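Local coordinates for protein endonuclease 8-like L720 (Acanthamoeba polyphaga mimivirus, PDB 4MB7) that belongs to the endonuclease VIII-like (Fpg/Nei) family and combines a beta-sheet-rich N-terminal part with an H2TH domain and a zinc-binding site, at residues Trp45-Lys49 with Tyr50-Met54; Ile91-Asp94 with Asn95-Leu99; Pro237-Arg240 with Ile241-Lys244. All coordinates share one frame; numbering follows the deposited sequence.

Contact 1: Trp45-Lys49 with Tyr50-Met54; sequences WFAGK and YIYLM. With SO4 (sulfate ion), chain E; SO4 (sulfate ion), chain D.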
# COMPACT_ATOMS: atom_id res chain seq x y z
N TRP A 45 -2.71 -10.41 6.45
CA TRP A 45 -3.61 -9.28 6.23
C TRP A 45 -2.81 -8.09 5.70
O TRP A 45 -1.58 -8.11 5.71
CB TRP A 45 -4.41 -8.92 7.49
CG TRP A 45 -3.64 -8.25 8.60
CD1 TRP A 45 -3.66 -6.92 8.91
CD2 TRP A 45 -2.78 -8.88 9.55
NE1 TRP A 45 -2.84 -6.68 10.00
CE2 TRP A 45 -2.30 -7.87 10.41
CE3 TRP A 45 -2.37 -10.20 9.76
CZ2 TRP A 45 -1.42 -8.14 11.46
CZ3 TRP A 45 -1.49 -10.46 10.80
CH2 TRP A 45 -1.03 -9.44 11.63
N PHE A 46 -3.52 -7.07 5.22
CA PHE A 46 -2.85 -5.89 4.69
C PHE A 46 -3.60 -4.62 5.07
O PHE A 46 -4.81 -4.64 5.28
CB PHE A 46 -2.69 -5.99 3.17
CG PHE A 46 -3.96 -5.75 2.40
CD1 PHE A 46 -4.85 -6.79 2.16
CD2 PHE A 46 -4.26 -4.49 1.91
CE1 PHE A 46 -6.02 -6.57 1.46
CE2 PHE A 46 -5.43 -4.26 1.21
CZ PHE A 46 -6.31 -5.30 0.98
N ALA A 47 -2.86 -3.52 5.16
CA ALA A 47 -3.44 -2.22 5.45
C ALA A 47 -2.58 -1.16 4.80
O ALA A 47 -1.43 -0.97 5.18
CB ALA A 47 -3.52 -2.00 6.95
N GLY A 48 -3.13 -0.48 3.80
CA GLY A 48 -2.36 0.49 3.05
C GLY A 48 -1.22 -0.17 2.30
O GLY A 48 -1.43 -1.13 1.55
N LYS A 49 -0.01 0.32 2.51
CA LYS A 49 1.16 -0.20 1.80
C LYS A 49 1.90 -1.28 2.59
O LYS A 49 3.01 -1.67 2.23
CB LYS A 49 2.10 0.95 1.43
CG LYS A 49 1.46 1.99 0.52
CD LYS A 49 2.41 3.12 0.20
CE LYS A 49 1.73 4.19 -0.64
NZ LYS A 49 2.58 5.40 -0.80
N TYR A 50 1.28 -1.77 3.66
CA TYR A 50 1.87 -2.82 4.48
C TYR A 50 1.14 -4.15 4.31
O TYR A 50 -0.09 -4.20 4.35
CB TYR A 50 1.83 -2.44 5.96
CG TYR A 50 2.73 -1.30 6.39
CD1 TYR A 50 4.07 -1.27 6.01
CD2 TYR A 50 2.25 -0.27 7.18
CE1 TYR A 50 4.90 -0.23 6.41
CE2 TYR A 50 3.07 0.77 7.59
CZ TYR A 50 4.39 0.79 7.20
OH TYR A 50 5.20 1.83 7.61
N ILE A 51 1.90 -5.23 4.13
CA ILE A 51 1.36 -6.58 4.18
C ILE A 51 1.90 -7.29 5.41
O ILE A 51 3.10 -7.29 5.66
CB ILE A 51 1.73 -7.40 2.93
CG1 ILE A 51 1.11 -6.78 1.68
CG2 ILE A 51 1.27 -8.85 3.08
CD1 ILE A 51 1.42 -7.54 0.40
N TYR A 52 1.01 -7.91 6.19
CA TYR A 52 1.40 -8.53 7.45
C TYR A 52 1.29 -10.04 7.42
O TYR A 52 0.35 -10.60 6.85
CB TYR A 52 0.56 -7.97 8.60
CG TYR A 52 0.74 -6.49 8.85
CD1 TYR A 52 1.69 -6.03 9.75
CD2 TYR A 52 -0.04 -5.56 8.19
CE1 TYR A 52 1.86 -4.67 9.98
CE2 TYR A 52 0.12 -4.20 8.41
CZ TYR A 52 1.07 -3.76 9.31
OH TYR A 52 1.25 -2.42 9.54
N LEU A 53 2.25 -10.70 8.07
CA LEU A 53 2.31 -12.16 8.13
C LEU A 53 2.48 -12.62 9.57
O LEU A 53 3.52 -12.40 10.18
CB LEU A 53 3.47 -12.67 7.27
CG LEU A 53 3.85 -14.15 7.38
CD1 LEU A 53 2.67 -15.03 7.05
CD2 LEU A 53 5.03 -14.46 6.47
N MET A 54 1.46 -13.27 10.11
CA MET A 54 1.51 -13.77 11.49
C MET A 54 2.03 -15.20 11.55
O MET A 54 1.50 -16.09 10.87
CB MET A 54 0.14 -13.67 12.16
CG MET A 54 0.11 -14.17 13.59
SD MET A 54 -1.54 -14.07 14.33
CE MET A 54 -1.25 -14.83 15.93
S SO4 E . 5.12 5.12 2.37
O1 SO4 E . 4.61 3.89 2.96
O2 SO4 E . 6.24 4.80 1.48
O3 SO4 E . 4.06 5.77 1.60
O4 SO4 E . 5.58 6.02 3.42
S SO4 D . 4.30 5.78 -4.11
O1 SO4 D . 3.63 4.65 -3.47
O2 SO4 D . 5.75 5.61 -4.00
O3 SO4 D . 3.93 5.81 -5.53
O4 SO4 D . 3.91 7.02 -3.47
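Trp45 and Tyr52 face each other as an antiparallel hydrogen-bonded pair, and their side chains meet over the indole. Tyr52 CB sits above the middle of the Trp45 six-membered ring, 3.4 Å from its centroid, a CH-pi contact close to the ring normal. The phenol is nearly parallel to the indole, with planes 11° apart, but is displaced along it, so that little of one ring lies above the other and Tyr52 CD2 ends up beside Trp45 NE1. A chi1 of 73° holds the indole between its own backbone N and carbonyl carbon, swinging it over the neighbouring strand. At the indole edge, near its plane, Met54 CB lies 3.8 Å from Trp45 CZ3, while Trp45 NE1 bonds to Ser133 OG. Beneath the rings Tyr52 N donates to Trp45 O over 2.6 Å, almost straight at the hydrogen, and that oxygen also lies at the edge of the phenol. Strands 40-47 and 50-56 form a beta hairpin with a two-residue loop (Gly48 and Lys49), a type II' turn from Ala47 to Tyr50, within an antiparallel sheet of the N-terminal part of the Fpg/Nei fold. Gly48 suits the turn because its phi is positive, and its N is bonded to Asp140. Ala47 N donates to Tyr50 O and Tyr50 N to Ala47 O. Tyr50 bonds to Asn120 N through OH and meets Arg66 in a cation-pi contact. On the other sheet face Phe46 CB packs 4.2 Å from Ile51 CG1, both apolar side chains also meeting helix 5-13. Extended Lys49 puts Lys49 NZ 2.8 Å from O3 of the sulfate of chain E and 3.0 Å from O1 of that of chain D, a long, positive side chain suiting a site beside two anions.

Contact 2: Ile91-Asp94 with Asn95-Leu99; sequences IQLD and NDIVL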
# COMPACT_ATOMS: atom_id res chain seq x y z
N ILE A 91 11.14 -18.21 1.48
CA ILE A 91 10.46 -19.11 2.41
C ILE A 91 9.87 -20.30 1.68
O ILE A 91 8.96 -20.16 0.87
CB ILE A 91 9.34 -18.40 3.19
CG1 ILE A 91 9.90 -17.21 3.97
CG2 ILE A 91 8.67 -19.38 4.14
CD1 ILE A 91 8.88 -16.52 4.86
N GLN A 92 10.40 -21.49 1.97
CA GLN A 92 9.83 -22.72 1.42
C GLN A 92 8.91 -23.38 2.44
O GLN A 92 9.28 -23.58 3.60
CB GLN A 92 10.92 -23.70 0.99
CG GLN A 92 10.36 -24.99 0.41
CD GLN A 92 11.38 -25.80 -0.35
OE1 GLN A 92 12.52 -25.38 -0.53
NE2 GLN A 92 10.97 -26.98 -0.81
N LEU A 93 7.70 -23.71 2.00
CA LEU A 93 6.70 -24.31 2.88
C LEU A 93 6.64 -25.83 2.73
O LEU A 93 7.32 -26.41 1.88
CB LEU A 93 5.33 -23.69 2.60
CG LEU A 93 5.32 -22.17 2.75
CD1 LEU A 93 3.99 -21.59 2.30
CD2 LEU A 93 5.61 -21.77 4.19
N ASP A 94 5.82 -26.47 3.56
CA ASP A 94 5.73 -27.93 3.58
C ASP A 94 5.08 -28.54 2.34
O ASP A 94 5.21 -29.74 2.09
CB ASP A 94 5.02 -28.42 4.85
CG ASP A 94 3.68 -27.73 5.07
OD1 ASP A 94 3.11 -27.20 4.09
OD2 ASP A 94 3.21 -27.72 6.22
N ASN A 95 4.39 -27.72 1.56
CA ASN A 95 3.77 -28.18 0.32
C ASN A 95 4.57 -27.80 -0.93
O ASN A 95 4.01 -27.70 -2.02
CB ASN A 95 2.33 -27.67 0.20
CG ASN A 95 2.25 -26.16 0.18
OD1 ASN A 95 3.26 -25.46 0.30
ND2 ASN A 95 1.04 -25.64 0.02
N ASP A 96 5.87 -27.59 -0.74
CA ASP A 96 6.80 -27.25 -1.82
C ASP A 96 6.59 -25.87 -2.46
O ASP A 96 7.27 -25.52 -3.42
CB ASP A 96 6.83 -28.34 -2.91
CG ASP A 96 7.92 -29.37 -2.67
OD1 ASP A 96 8.37 -29.52 -1.51
OD2 ASP A 96 8.33 -30.04 -3.65
N ILE A 97 5.66 -25.10 -1.92
CA ILE A 97 5.48 -23.72 -2.36
C ILE A 97 6.63 -22.86 -1.83
O ILE A 97 7.04 -23.01 -0.68
CB ILE A 97 4.13 -23.14 -1.88
CG1 ILE A 97 2.98 -23.77 -2.66
CG2 ILE A 97 4.10 -21.62 -2.02
CD1 ILE A 97 1.63 -23.19 -2.32
N VAL A 98 7.17 -21.99 -2.68
CA VAL A 98 8.24 -21.09 -2.27
C VAL A 98 7.84 -19.63 -2.45
O VAL A 98 7.48 -19.21 -3.55
CB VAL A 98 9.55 -21.37 -3.03
CG1 VAL A 98 10.63 -20.40 -2.60
CG2 VAL A 98 10.00 -22.81 -2.82
N LEU A 99 7.89 -18.87 -1.37
CA LEU A 99 7.60 -17.44 -1.42
C LEU A 99 8.90 -16.64 -1.51
O LEU A 99 9.84 -16.87 -0.76
CB LEU A 99 6.81 -17.01 -0.18
CG LEU A 99 5.43 -17.63 -0.00
CD1 LEU A 99 4.85 -17.29 1.36
CD2 LEU A 99 4.49 -17.18 -1.11
O HOH W 1 9.10 -28.48 0.81
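The Gln92 amide and the Asp96 carboxylate run out alongside each other, their planes 75° apart. They do not bond directly; a water at the Gln92 NE2 end, displaced to one side of the amide plane, joins them. It accepts from NE2 and donates to Asp96 OD1 (2.6 Å) and to Leu93 O, gathering three polar groups at the turn. Over the opposite amide face comes an apolar neighbour, Val98 CG2, 4.1 Å from Gln92 CD; Gln92 CG stands anti to the backbone N (chi1 180°), which lays its methylenes along this valine. The third flat group, the Asn95 amide, uses OD1 to accept from Ile97 N, which lies above the carbonyl plane, and the same oxygen rests 3.6 Å from Leu93 CB. This is an Asx turn, a role suited to a short side chain ending in an amide oxygen. The Asp94 carboxylate is taken up by His19 ND1 and Arg20 N, tying the turn to the chain ahead of strand 21-25. On the other sheet face Leu93 CD1 approaches Ile97 CG2 at 4.3 Å and, more loosely, Leu99 CD1, with Ile41 and Trp44 of strand 40-47 packing close by. Leu93 N bonds to Ile97 O (2.8 Å), and Asp96 N bonds to Leu93 O across a type I turn. With Asp96 at positive phi, the pattern fits a 3:5 beta hairpin with a G1 beta bulge, joining strands 89-93 and 98-102.

Contact 3: Pro237-Arg240 with Ile241-Lys244; sequences PILR and IYRK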
# COMPACT_ATOMS: atom_id res chain seq x y z
N PRO A 237 -6.18 1.19 -21.68
CA PRO A 237 -5.55 2.25 -20.89
C PRO A 237 -6.55 2.97 -19.98
O PRO A 237 -7.72 3.10 -20.35
CB PRO A 237 -5.01 3.21 -21.95
CG PRO A 237 -5.86 2.96 -23.15
CD PRO A 237 -6.19 1.50 -23.12
N ILE A 238 -6.09 3.41 -18.81
CA ILE A 238 -6.96 4.12 -17.87
C ILE A 238 -6.30 5.37 -17.32
O ILE A 238 -6.97 6.23 -16.74
CB ILE A 238 -7.37 3.22 -16.68
CG1 ILE A 238 -6.15 2.87 -15.84
CG2 ILE A 238 -8.09 1.97 -17.17
CD1 ILE A 238 -6.42 2.93 -14.35
N LEU A 239 -4.98 5.49 -17.48
CA LEU A 239 -4.25 6.65 -17.00
C LEU A 239 -4.48 7.85 -17.92
O LEU A 239 -4.43 7.72 -19.14
CB LEU A 239 -2.76 6.35 -16.88
CG LEU A 239 -2.38 5.20 -15.95
CD1 LEU A 239 -0.87 5.02 -15.90
CD2 LEU A 239 -2.94 5.43 -14.55
N ARG A 240 -4.71 9.02 -17.33
CA ARG A 240 -5.07 10.20 -18.10
C ARG A 240 -4.08 11.35 -17.96
O ARG A 240 -4.01 12.22 -18.84
CB ARG A 240 -6.48 10.68 -17.73
CG ARG A 240 -7.59 9.71 -18.12
CD ARG A 240 -8.86 9.96 -17.33
NE ARG A 240 -9.44 11.27 -17.60
CZ ARG A 240 -10.39 11.84 -16.85
NH1 ARG A 240 -10.85 11.22 -15.78
NH2 ARG A 240 -10.86 13.04 -17.17
N ILE A 241 -3.32 11.37 -16.87
CA ILE A 241 -2.41 12.49 -16.63
C ILE A 241 -1.01 12.05 -16.20
O ILE A 241 -0.06 12.83 -16.25
CB ILE A 241 -2.99 13.47 -15.58
CG1 ILE A 241 -2.38 14.87 -15.74
CG2 ILE A 241 -2.79 12.94 -14.16
CD1 ILE A 241 -2.69 15.52 -17.08
N TYR A 242 -0.88 10.79 -15.77
CA TYR A 242 0.41 10.30 -15.28
C TYR A 242 1.47 10.25 -16.37
O TYR A 242 1.33 9.51 -17.35
CB TYR A 242 0.26 8.93 -14.61
CG TYR A 242 1.55 8.42 -14.01
CD1 TYR A 242 2.13 9.06 -12.92
CD2 TYR A 242 2.19 7.31 -14.52
CE1 TYR A 242 3.30 8.61 -12.36
CE2 TYR A 242 3.37 6.84 -13.97
CZ TYR A 242 3.92 7.49 -12.89
OH TYR A 242 5.09 7.03 -12.33
N ARG A 243 2.49 11.07 -16.22
CA ARG A 243 3.62 11.13 -17.14
C ARG A 243 3.18 11.46 -18.56
O ARG A 243 3.78 11.02 -19.52
CB ARG A 243 4.41 9.82 -17.10
CG ARG A 243 5.31 9.75 -15.88
CD ARG A 243 6.03 8.42 -15.75
NE ARG A 243 6.92 8.45 -14.60
CZ ARG A 243 7.75 7.47 -14.27
NH1 ARG A 243 7.81 6.37 -15.02
NH2 ARG A 243 8.53 7.59 -13.21
N LYS A 244 2.12 12.24 -18.67
CA LYS A 244 1.62 12.68 -19.96
C LYS A 244 2.15 14.07 -20.28
O LYS A 244 2.24 14.93 -19.40
CB LYS A 244 0.09 12.69 -19.96
CG LYS A 244 -0.55 11.33 -19.76
CD LYS A 244 -0.32 10.43 -20.96
CE LYS A 244 -0.87 9.03 -20.70
NZ LYS A 244 -2.30 9.05 -20.33
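Lys244 folds back across the turn to put NZ 2.8 Å from Leu239 O, approaching from above the carbonyl plane. Bends at chi2 and chi4 curl the chain, and on the way its CG passes 3.7 Å from Arg240 O. A long flexible side chain with a charged end suits this place, since it can clip a backbone carbonyl from several residues on. The firm side of the segment lies at Glu187 of helix 182-191, whose carboxylate accepts from the backbone N of Arg240, Ile241 and Tyr242. Arg240 adds a salt bridge from NH1 to Asp191 on the same helix. Buried Ile241, a branched apolar residue, packs on Cys247 and Thr253. A sparser contact also lies against that helix: Leu239 and Tyr242 extend in roughly the same direction but meet just through Leu239 CD1 and Tyr242 CD2, 4.1 Å apart. On the solvent side, CG of exposed Arg243 lies 3.9 Å above the plane of the Tyr242 ring. The positive phi of Arg243, 59°, belongs to the third position of a type II turn from Ile241 to Lys244, which is closed by a weak bond from Lys244 N to Ile241 O. The turn lies in the loop between helix 205-230 and strand 254-258, beside the zinc finger, where Cys247, His251, Cys268 and Cys271 hold the zinc ion, about 6 Å from the Ile241 side chain.

How the contacts relate
Contact 1 is the buried member of the set, contact 2 is partly buried, and contact 3 lies at the surface. The first two are both beta hairpins, but in different four-stranded antiparallel sheets; their nearest atoms are about 5 Å apart without touching, and strand 40-47, part of contact 1, also packs against side chains of contact 2. An indole resting on a tyrosine CB, with main-chain strand pairing, marks contact 1, whereas water and turn polar groups mark contact 2 at its more open end. Contact 3, centred 28 Å from contact 1 and 38 Å from contact 2, has no strand pairing: a lysine-to-carbonyl bond and acidic residues of helix 182-191 hold an irregular loop near the zinc site.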